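Local coordinates for pyridine synthase TbtD (Thermobispora bispora, PDB 5WA4), which probably catalyses the formal [4+2] aza-cycloaddition that builds the central pyridine ring of the thiopeptide thiomuracin, working on a leader-bearing precursor peptide, at residues E[13-18]-E[121-126]; E[48-53]-E[103-108]. All coordinates share one frame; numbering follows the deposited sequence.

Contact 1: E[13-18]-E[121-126]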
ATOM      1  N   PHE E  13     -18.995  -8.271 -39.145  1.00 71.96           N
ATOM      2  CA  PHE E  13     -20.446  -8.247 -39.237  1.00 70.46           C
ATOM      3  C   PHE E  13     -21.066  -8.228 -37.849  1.00 67.67           C
ATOM      4  O   PHE E  13     -20.561  -8.875 -36.928  1.00 66.22           O
ATOM      5  CB  PHE E  13     -20.948  -9.449 -40.038  1.00 73.56           C
ATOM      6  CG  PHE E  13     -20.765  -9.300 -41.525  1.00 79.30           C
ATOM      7  CD1 PHE E  13     -21.619  -8.498 -42.263  1.00 79.38           C
ATOM      8  CD2 PHE E  13     -19.730  -9.947 -42.182  1.00 76.76           C
ATOM      9  CE1 PHE E  13     -21.450  -8.349 -43.631  1.00 79.33           C
ATOM     10  CE2 PHE E  13     -19.560  -9.804 -43.550  1.00 76.10           C
ATOM     11  CZ  PHE E  13     -20.417  -9.001 -44.273  1.00 80.47           C
ATOM     12  N   ARG E  14     -22.154  -7.474 -37.701  1.00 66.69           N
ATOM     13  CA  ARG E  14     -22.903  -7.445 -36.456  1.00 59.12           C
ATOM     14  C   ARG E  14     -24.314  -8.052 -36.618  1.00 70.09           C
ATOM     15  O   ARG E  14     -25.135  -7.525 -37.368  1.00 73.27           O
ATOM     16  CB  ARG E  14     -23.019  -6.015 -35.934  1.00 55.86           C
ATOM     17  CG  ARG E  14     -23.578  -5.969 -34.514  1.00 60.93           C
ATOM     18  CD  ARG E  14     -24.056  -4.608 -34.048  1.00 52.12           C
ATOM     19  NE  ARG E  14     -24.855  -4.758 -32.832  1.00 60.46           N
ATOM     20  CZ  ARG E  14     -24.394  -4.603 -31.591  1.00 60.08           C
ATOM     21  NH1 ARG E  14     -23.121  -4.282 -31.386  1.00 68.24           N
ATOM     22  NH2 ARG E  14     -25.203  -4.767 -30.553  1.00 52.29           N
ATOM     23  N   VAL E  15     -24.588  -9.147 -35.904  1.00 59.04           N
ATOM     24  CA  VAL E  15     -25.916  -9.768 -35.876  1.00 63.01           C
ATOM     25  C   VAL E  15     -26.631  -9.621 -34.524  1.00 60.25           C
ATOM     26  O   VAL E  15     -26.344 -10.380 -33.599  1.00 60.52           O
ATOM     27  CB  VAL E  15     -25.825 -11.278 -36.171  1.00 64.94           C
ATOM     28  CG1 VAL E  15     -27.216 -11.880 -36.323  1.00 56.81           C
ATOM     29  CG2 VAL E  15     -24.959 -11.527 -37.389  1.00 66.65           C
ATOM     30  N   ASP E  16     -27.569  -8.681 -34.409  1.00 60.06           N
ATOM     31  CA  ASP E  16     -28.329  -8.496 -33.161  1.00 57.90           C
ATOM     32  C   ASP E  16     -29.391  -9.580 -32.924  1.00 60.32           C
ATOM     33  O   ASP E  16     -30.177  -9.908 -33.812  1.00 62.46           O
ATOM     34  CB  ASP E  16     -29.005  -7.121 -33.145  1.00 62.37           C
ATOM     35  CG  ASP E  16     -28.007  -5.975 -33.097  1.00 59.52           C
ATOM     36  OD1 ASP E  16     -27.527  -5.544 -34.172  1.00 61.80           O
ATOM     37  OD2 ASP E  16     -27.718  -5.493 -31.988  1.00 53.93           O
ATOM     38  N   TYR E  17     -29.423 -10.122 -31.713  1.00 53.86           N
ATOM     39  CA  TYR E  17     -30.356 -11.191 -31.397  1.00 53.54           C
ATOM     40  C   TYR E  17     -30.559 -11.237 -29.885  1.00 49.30           C
ATOM     41  O   TYR E  17     -30.139 -12.172 -29.213  1.00 44.67           O
ATOM     42  CB  TYR E  17     -29.811 -12.498 -31.937  1.00 54.76           C
ATOM     43  CG  TYR E  17     -30.794 -13.625 -32.125  1.00 57.13           C
ATOM     44  CD1 TYR E  17     -31.890 -13.505 -32.974  1.00 53.82           C
ATOM     45  CD2 TYR E  17     -30.586 -14.838 -31.484  1.00 60.44           C
ATOM     46  CE1 TYR E  17     -32.761 -14.562 -33.152  1.00 62.21           C
ATOM     47  CE2 TYR E  17     -31.448 -15.905 -31.649  1.00 63.59           C
ATOM     48  CZ  TYR E  17     -32.530 -15.774 -32.485  1.00 68.22           C
ATOM     49  OH  TYR E  17     -33.365 -16.869 -32.628  1.00 58.22           O
ATOM     50  N   HIS E  18     -31.213 -10.202 -29.370  1.00 48.04           N
ATOM     51  CA  HIS E  18     -31.255  -9.918 -27.937  1.00 54.91           C
ATOM     52  C   HIS E  18     -31.760 -11.036 -27.017  1.00 57.46           C
ATOM     53  O   HIS E  18     -31.037 -11.486 -26.124  1.00 63.55           O
ATOM     54  CB  HIS E  18     -32.101  -8.666 -27.712  1.00 53.32           C
ATOM     55  CG  HIS E  18     -31.588  -7.469 -28.451  1.00 50.75           C
ATOM     56  ND1 HIS E  18     -32.361  -6.356 -28.694  1.00 56.49           N
ATOM     57  CD2 HIS E  18     -30.376  -7.215 -28.989  1.00 51.99           C
ATOM     58  CE1 HIS E  18     -31.644  -5.464 -29.357  1.00 54.20           C
ATOM     59  NE2 HIS E  18     -30.438  -5.956 -29.548  1.00 56.28           N
ATOM     60  N   ASN E 121     -32.682  -8.195 -34.166  1.00 67.50           N
ATOM     61  CA  ASN E 121     -32.862  -9.003 -35.370  1.00 69.47           C
ATOM     62  C   ASN E 121     -32.351  -8.395 -36.677  1.00 72.28           C
ATOM     63  O   ASN E 121     -32.668  -8.918 -37.747  1.00 70.56           O
ATOM     64  CB  ASN E 121     -34.347  -9.350 -35.544  1.00 70.69           C
ATOM     65  CG  ASN E 121     -34.921 -10.057 -34.348  1.00 64.49           C
ATOM     66  OD1 ASN E 121     -34.642 -11.234 -34.120  1.00 61.66           O
ATOM     67  ND2 ASN E 121     -35.733  -9.343 -33.571  1.00 65.64           N
ATOM     68  N   THR E 122     -31.578  -7.309 -36.606  1.00 71.66           N
ATOM     69  CA  THR E 122     -30.945  -6.744 -37.808  1.00 74.20           C
ATOM     70  C   THR E 122     -29.515  -7.247 -38.039  1.00 74.21           C
ATOM     71  O   THR E 122     -28.877  -7.775 -37.132  1.00 72.89           O
ATOM     72  CB  THR E 122     -30.893  -5.207 -37.761  1.00 73.03           C
ATOM     73  OG1 THR E 122     -30.220  -4.785 -36.569  1.00 74.91           O
ATOM     74  CG2 THR E 122     -32.280  -4.627 -37.781  1.00 76.87           C
ATOM     75  N   ILE E 123     -29.025  -7.062 -39.265  1.00 77.76           N
ATOM     76  CA  ILE E 123     -27.656  -7.397 -39.655  1.00 68.18           C
ATOM     77  C   ILE E 123     -26.945  -6.162 -40.159  1.00 72.65           C
ATOM     78  O   ILE E 123     -27.394  -5.530 -41.109  1.00 76.46           O
ATOM     79  CB  ILE E 123     -27.608  -8.473 -40.762  1.00 65.12           C
ATOM     80  CG1 ILE E 123     -27.930  -9.848 -40.182  1.00 70.63           C
ATOM     81  CG2 ILE E 123     -26.247  -8.484 -41.433  1.00 70.50           C
ATOM     82  CD1 ILE E 123     -27.970 -10.959 -41.213  1.00 76.17           C
ATOM     83  N   HIS E 124     -25.834  -5.810 -39.523  1.00 76.44           N
ATOM     84  CA  HIS E 124     -25.062  -4.653 -39.955  1.00 70.76           C
ATOM     85  C   HIS E 124     -23.663  -5.096 -40.368  1.00 77.01           C
ATOM     86  O   HIS E 124     -23.005  -5.866 -39.659  1.00 76.45           O
ATOM     87  CB  HIS E 124     -24.988  -3.605 -38.847  1.00 60.98           C
ATOM     88  CG  HIS E 124     -26.318  -3.222 -38.286  1.00 71.74           C
ATOM     89  ND1 HIS E 124     -27.036  -2.136 -38.747  1.00 79.22           N
ATOM     90  CD2 HIS E 124     -27.068  -3.785 -37.308  1.00 73.65           C
ATOM     91  CE1 HIS E 124     -28.168  -2.043 -38.071  1.00 80.63           C
ATOM     92  NE2 HIS E 124     -28.213  -3.030 -37.192  1.00 80.20           N
ATOM     93  N   ALA E 125     -23.230  -4.635 -41.535  1.00 77.16           N
ATOM     94  CA  ALA E 125     -21.867  -4.846 -41.986  1.00 74.55           C
ATOM     95  C   ALA E 125     -21.026  -3.726 -41.388  1.00 77.91           C
ATOM     96  O   ALA E 125     -21.380  -2.550 -41.529  1.00 78.03           O
ATOM     97  CB  ALA E 125     -21.788  -4.854 -43.506  1.00 70.46           C
ATOM     98  N   GLU E 126     -19.941  -4.086 -40.698  1.00 78.46           N
ATOM     99  CA  GLU E 126     -19.203  -3.122 -39.879  1.00 78.45           C
ATOM    100  C   GLU E 126     -17.853  -2.748 -40.486  1.00 82.42           C
ATOM    101  O   GLU E 126     -17.138  -1.891 -39.959  1.00 85.54           O
ATOM    102  CB  GLU E 126     -19.013  -3.654 -38.440  1.00 75.80           C
ATOM    103  CG  GLU E 126     -20.267  -3.536 -37.532  1.00 68.04           C
ATOM    104  CD  GLU E 126     -20.007  -3.900 -36.071  1.00 62.06           C
ATOM    105  OE1 GLU E 126     -19.013  -4.595 -35.782  1.00 77.14           O
ATOM    106  OE2 GLU E 126     -20.789  -3.477 -35.201  1.00 59.54           O
TER
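R14 and H124 form the antiparallel hydrogen-bonded pair at the middle of this strand pairing: R14 N gives a nearly straight bond to H124 O at 2.7 Å, and H124 N returns one to R14 O at 2.8 Å. Non-hydrogen-bonded pairs flank it, F13 with A125 and V15 with I123, and D16 N extends the ladder to T122 O at 3.2 Å. On the apolar face the F13 ring brings CE1 to within 3.5 Å of the A125 methyl CB, while V15 and I123 touch more loosely through CG2 and CG1. The other face is polar. E126 reaches across with its extended chain and lays OE2 beside the aliphatic part of R14, 3.5 Å from CB. The H124 ring meets D16 OD1 at its CD2 edge, at 3.6 Å, with ring and carboxylate planes almost perpendicular (89°). H124 NE2 also bonds to T122 OG1, two residues back in the preceding loop.

Behind these lies the side-on grip of R14 on D16. With CG anti to the backbone N (chi1 -170°), the arginine runs extended; NE binds OD1 and NH2 OD2, both met syn but tilted out of the carboxylate plane, the oxygens lying in the guanidinium plane. NH2 also bonds R51 O, and S118 OG bonds D16 OD1.

Strand 123-128 borders the four-stranded antiparallel sheet and strand 9-16 is its inner neighbour, bonded beyond to strand 55-62 through F13 and V15. Helix 64-85 packs on the apolar face, taking F13 at I75 and I123 at V79 and L83, and helix 22-35 meets V15 at L25.

Contact 2: E[48-53]-E[103-108]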
ATOM      1  N   ARG E  48     -19.527 -13.914 -29.250  1.00 42.11           N
ATOM      2  CA  ARG E  48     -20.615 -13.230 -28.551  1.00 46.16           C
ATOM      3  C   ARG E  48     -20.107 -11.992 -27.841  1.00 48.54           C
ATOM      4  O   ARG E  48     -18.980 -11.978 -27.351  1.00 54.09           O
ATOM      5  CB  ARG E  48     -21.275 -14.139 -27.523  1.00 43.32           C
ATOM      6  CG  ARG E  48     -21.522 -15.516 -28.013  1.00 42.66           C
ATOM      7  CD  ARG E  48     -21.915 -16.394 -26.886  1.00 40.36           C
ATOM      8  NE  ARG E  48     -22.123 -17.762 -27.343  1.00 51.44           N
ATOM      9  CZ  ARG E  48     -23.114 -18.546 -26.928  1.00 52.87           C
ATOM     10  NH1 ARG E  48     -24.013 -18.066 -26.091  1.00 56.62           N
ATOM     11  NH2 ARG E  48     -23.223 -19.801 -27.362  1.00 55.70           N
ATOM     12  N   HIS E  49     -20.947 -10.970 -27.770  1.00 44.33           N
ATOM     13  CA  HIS E  49     -20.671  -9.780 -26.978  1.00 47.13           C
ATOM     14  C   HIS E  49     -21.978  -9.074 -26.526  1.00 50.55           C
ATOM     15  O   HIS E  49     -23.035  -9.243 -27.144  1.00 42.24           O
ATOM     16  CB  HIS E  49     -19.804  -8.792 -27.763  1.00 49.77           C
ATOM     17  CG  HIS E  49     -19.084  -7.811 -26.893  1.00 52.51           C
ATOM     18  ND1 HIS E  49     -19.603  -6.573 -26.581  1.00 55.73           N
ATOM     19  CD2 HIS E  49     -17.894  -7.895 -26.248  1.00 53.82           C
ATOM     20  CE1 HIS E  49     -18.759  -5.932 -25.787  1.00 56.99           C
ATOM     21  NE2 HIS E  49     -17.714  -6.712 -25.573  1.00 55.63           N
ATOM     22  N   TRP E  50     -21.850  -8.248 -25.480  1.00 47.96           N
ATOM     23  CA  TRP E  50     -22.942  -7.592 -24.775  1.00 37.72           C
ATOM     24  C   TRP E  50     -23.314  -6.193 -25.240  1.00 45.68           C
ATOM     25  O   TRP E  50     -24.420  -5.725 -24.972  1.00 46.57           O
ATOM     26  CB  TRP E  50     -22.607  -7.500 -23.284  1.00 36.85           C
ATOM     27  CG  TRP E  50     -21.271  -6.870 -22.970  1.00 47.97           C
ATOM     28  CD1 TRP E  50     -20.088  -7.520 -22.800  1.00 47.80           C
ATOM     29  CD2 TRP E  50     -20.983  -5.463 -22.787  1.00 54.21           C
ATOM     30  NE1 TRP E  50     -19.085  -6.627 -22.526  1.00 51.22           N
ATOM     31  CE2 TRP E  50     -19.596  -5.366 -22.513  1.00 52.78           C
ATOM     32  CE3 TRP E  50     -21.754  -4.297 -22.831  1.00 46.15           C
ATOM     33  CZ2 TRP E  50     -18.967  -4.132 -22.284  1.00 50.49           C
ATOM     34  CZ3 TRP E  50     -21.123  -3.075 -22.599  1.00 50.75           C
ATOM     35  CH2 TRP E  50     -19.742  -3.006 -22.328  1.00 51.58           C
ATOM     36  N   ARG E  51     -22.399  -5.511 -25.910  1.00 48.13           N
ATOM     37  CA  ARG E  51     -22.548  -4.078 -26.071  1.00 50.22           C
ATOM     38  C   ARG E  51     -23.642  -3.713 -27.054  1.00 48.01           C
ATOM     39  O   ARG E  51     -23.683  -4.228 -28.173  1.00 50.07           O
ATOM     40  CB  ARG E  51     -21.223  -3.463 -26.503  1.00 56.57           C
ATOM     41  CG  ARG E  51     -21.067  -2.024 -26.094  1.00 55.83           C
ATOM     42  CD  ARG E  51     -19.864  -1.427 -26.766  1.00 58.18           C
ATOM     43  NE  ARG E  51     -20.172  -0.617 -27.938  1.00 64.55           N
ATOM     44  CZ  ARG E  51     -19.400  -0.584 -29.013  1.00 63.27           C
ATOM     45  NH1 ARG E  51     -18.314  -1.340 -29.039  1.00 56.46           N
ATOM     46  NH2 ARG E  51     -19.717   0.182 -30.057  1.00 65.16           N
ATOM     47  N   ARG E  52     -24.522  -2.820 -26.616  1.00 48.59           N
ATOM     48  CA  ARG E  52     -25.685  -2.402 -27.394  1.00 51.01           C
ATOM     49  C   ARG E  52     -26.644  -3.562 -27.645  1.00 52.00           C
ATOM     50  O   ARG E  52     -27.379  -3.561 -28.632  1.00 51.24           O
ATOM     51  CB  ARG E  52     -25.247  -1.788 -28.721  1.00 50.21           C
ATOM     52  CG  ARG E  52     -24.265  -0.660 -28.560  1.00 54.45           C
ATOM     53  CD  ARG E  52     -24.596   0.449 -29.528  1.00 56.32           C
ATOM     54  NE  ARG E  52     -24.551  -0.032 -30.905  1.00 59.85           N
ATOM     55  CZ  ARG E  52     -25.167   0.572 -31.914  1.00 64.25           C
ATOM     56  NH1 ARG E  52     -25.893   1.675 -31.673  1.00 61.72           N
ATOM     57  NH2 ARG E  52     -25.078   0.066 -33.147  1.00 52.79           N
ATOM     58  N   GLY E  53     -26.617  -4.556 -26.758  1.00 48.05           N
ATOM     59  CA  GLY E  53     -27.538  -5.672 -26.825  1.00 45.06           C
ATOM     60  C   GLY E  53     -26.871  -6.956 -27.264  1.00 53.52           C
ATOM     61  O   GLY E  53     -26.084  -6.940 -28.215  1.00 47.14           O
ATOM     62  N   ARG E 103     -20.052  -0.645 -16.130  1.00 38.65           N
ATOM     63  CA  ARG E 103     -19.019  -1.326 -15.332  1.00 44.81           C
ATOM     64  C   ARG E 103     -18.216  -2.313 -16.175  1.00 51.31           C
ATOM     65  O   ARG E 103     -17.007  -2.445 -15.993  1.00 53.54           O
ATOM     66  CB  ARG E 103     -19.628  -2.060 -14.133  1.00 45.27           C
ATOM     67  CG  ARG E 103     -18.643  -2.831 -13.264  1.00 45.53           C
ATOM     68  CD  ARG E 103     -17.632  -1.889 -12.649  1.00 61.07           C
ATOM     69  NE  ARG E 103     -16.633  -2.556 -11.809  1.00 66.57           N
ATOM     70  CZ  ARG E 103     -15.480  -1.995 -11.452  1.00 67.69           C
ATOM     71  NH1 ARG E 103     -15.181  -0.767 -11.861  1.00 75.60           N
ATOM     72  NH2 ARG E 103     -14.625  -2.660 -10.694  1.00 68.47           N
ATOM     73  N   LEU E 104     -18.871  -3.010 -17.095  1.00 46.82           N
ATOM     74  CA  LEU E 104     -18.123  -3.906 -17.939  1.00 45.40           C
ATOM     75  C   LEU E 104     -17.232  -3.088 -18.870  1.00 49.26           C
ATOM     76  O   LEU E 104     -16.116  -3.513 -19.190  1.00 48.15           O
ATOM     77  CB  LEU E 104     -19.043  -4.821 -18.742  1.00 47.68           C
ATOM     78  CG  LEU E 104     -19.956  -5.826 -18.035  1.00 42.82           C
ATOM     79  CD1 LEU E 104     -20.777  -6.561 -19.105  1.00 40.93           C
ATOM     80  CD2 LEU E 104     -19.202  -6.809 -17.155  1.00 36.78           C
ATOM     81  N   ALA E 105     -17.696  -1.914 -19.294  1.00 44.00           N
ATOM     82  CA  ALA E 105     -16.926  -1.150 -20.274  1.00 45.96           C
ATOM     83  C   ALA E 105     -15.638  -0.597 -19.638  1.00 53.19           C
ATOM     84  O   ALA E 105     -14.611  -0.486 -20.306  1.00 51.16           O
ATOM     85  CB  ALA E 105     -17.754  -0.036 -20.881  1.00 36.11           C
ATOM     86  N   GLU E 106     -15.701  -0.262 -18.353  1.00 50.40           N
ATOM     87  CA  GLU E 106     -14.521   0.111 -17.584  1.00 45.00           C
ATOM     88  C   GLU E 106     -13.583  -1.081 -17.444  1.00 49.54           C
ATOM     89  O   GLU E 106     -12.369  -0.963 -17.616  1.00 59.51           O
ATOM     90  CB  GLU E 106     -14.938   0.618 -16.217  1.00 53.50           C
ATOM     91  CG  GLU E 106     -13.827   1.049 -15.304  1.00 59.57           C
ATOM     92  CD  GLU E 106     -14.339   1.479 -13.930  1.00 70.81           C
ATOM     93  OE1 GLU E 106     -15.573   1.384 -13.682  1.00 63.64           O
ATOM     94  OE2 GLU E 106     -13.502   1.905 -13.097  1.00 73.52           O
ATOM     95  N   LEU E 107     -14.159  -2.240 -17.165  1.00 48.55           N
ATOM     96  CA  LEU E 107     -13.402  -3.461 -16.931  1.00 48.24           C
ATOM     97  C   LEU E 107     -12.714  -4.026 -18.186  1.00 55.04           C
ATOM     98  O   LEU E 107     -11.558  -4.428 -18.127  1.00 61.18           O
ATOM     99  CB  LEU E 107     -14.320  -4.519 -16.340  1.00 48.19           C
ATOM    100  CG  LEU E 107     -13.953  -5.097 -14.981  1.00 56.58           C
ATOM    101  CD1 LEU E 107     -13.706  -3.961 -14.004  1.00 54.49           C
ATOM    102  CD2 LEU E 107     -15.044  -6.095 -14.489  1.00 39.22           C
ATOM    103  N   GLU E 108     -13.427  -4.076 -19.308  1.00 56.09           N
ATOM    104  CA  GLU E 108     -12.886  -4.650 -20.545  1.00 51.85           C
ATOM    105  C   GLU E 108     -12.314  -3.565 -21.444  1.00 47.56           C
ATOM    106  O   GLU E 108     -11.910  -3.843 -22.561  1.00 46.80           O
ATOM    107  CB  GLU E 108     -13.968  -5.438 -21.338  1.00 47.40           C
ATOM    108  CG  GLU E 108     -14.920  -6.324 -20.541  1.00 45.54           C
ATOM    109  CD  GLU E 108     -15.829  -7.209 -21.443  1.00 58.59           C
ATOM    110  OE1 GLU E 108     -15.945  -6.912 -22.665  1.00 50.68           O
ATOM    111  OE2 GLU E 108     -16.435  -8.194 -20.925  1.00 50.00           O
TER
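The W50 indole lies between its own segment and the last turn of helix 98-107: L104 CD1 sits over one face, H49 CE1 and R51 CB over the opposite one, and the E108 carboxylate stands at the NE1 edge. The leucine methyl is almost exactly above the five-membered ring, a CH-pi contact of 3.7 Å from L104 CD1 to the W50 ring centroid and 3° off the normal. L104 CB touches W50 CZ2 at 3.6 Å, and the far corner W50 CH2 reaches the A105 methyl CB at 3.9 Å.

At the edge, W50 NE1 donates to E108 OE1 over 3.2 Å (N-H...O angle 158°). The acceptor is close to the indole plane, but the donor comes from above the carboxylate plane, the two planes being steeply inclined. H49 NE2 adds a weak bond to the same E108 OE1, at 3.4 Å, so one oxygen receives both rings.

W50 opens a type II beta turn, ending at G53 and closed by G53 N on W50 O; the turn leaves strand 44-49 and strand 55-62 follows, making this a beta hairpin whose loop meets the helix. H49 ND1 accepts the R51 amide N at 3.1 Å, which ties the imidazole to the turn. For W50, CG between the backbone N and the carbonyl carbon (chi1 53°) directs the indole toward the helix, where H101 also meets its ring. On the helix side R103 and E106 form a salt bridge, and R103 NE bonds to P99 O of a neighbouring subunit, on which L107 also packs.

How the contacts relate
The centres of the two contacts lie about 16 Å apart, and both reach the same four-stranded antiparallel sheet. Contact 1 pairs strand 9-16 with the border strand 123-128; contact 2 starts from the other border strand, 44-49, and the turn leading to strand 55-62. In sequence contact 2 is nested inside the loop closed by contact 1, since 48-53 and 103-108 both lie between 13-18 and 121-126; helix 98-107 is followed by strand 123-128. They touch where the R14 guanidinium reaches the carbonyls of the turn. Within this lantibiotic dehydratase C-terminal-like fold, that bridge ties the strand pair to the hairpin turn, which in turn meets a helix facing a second subunit.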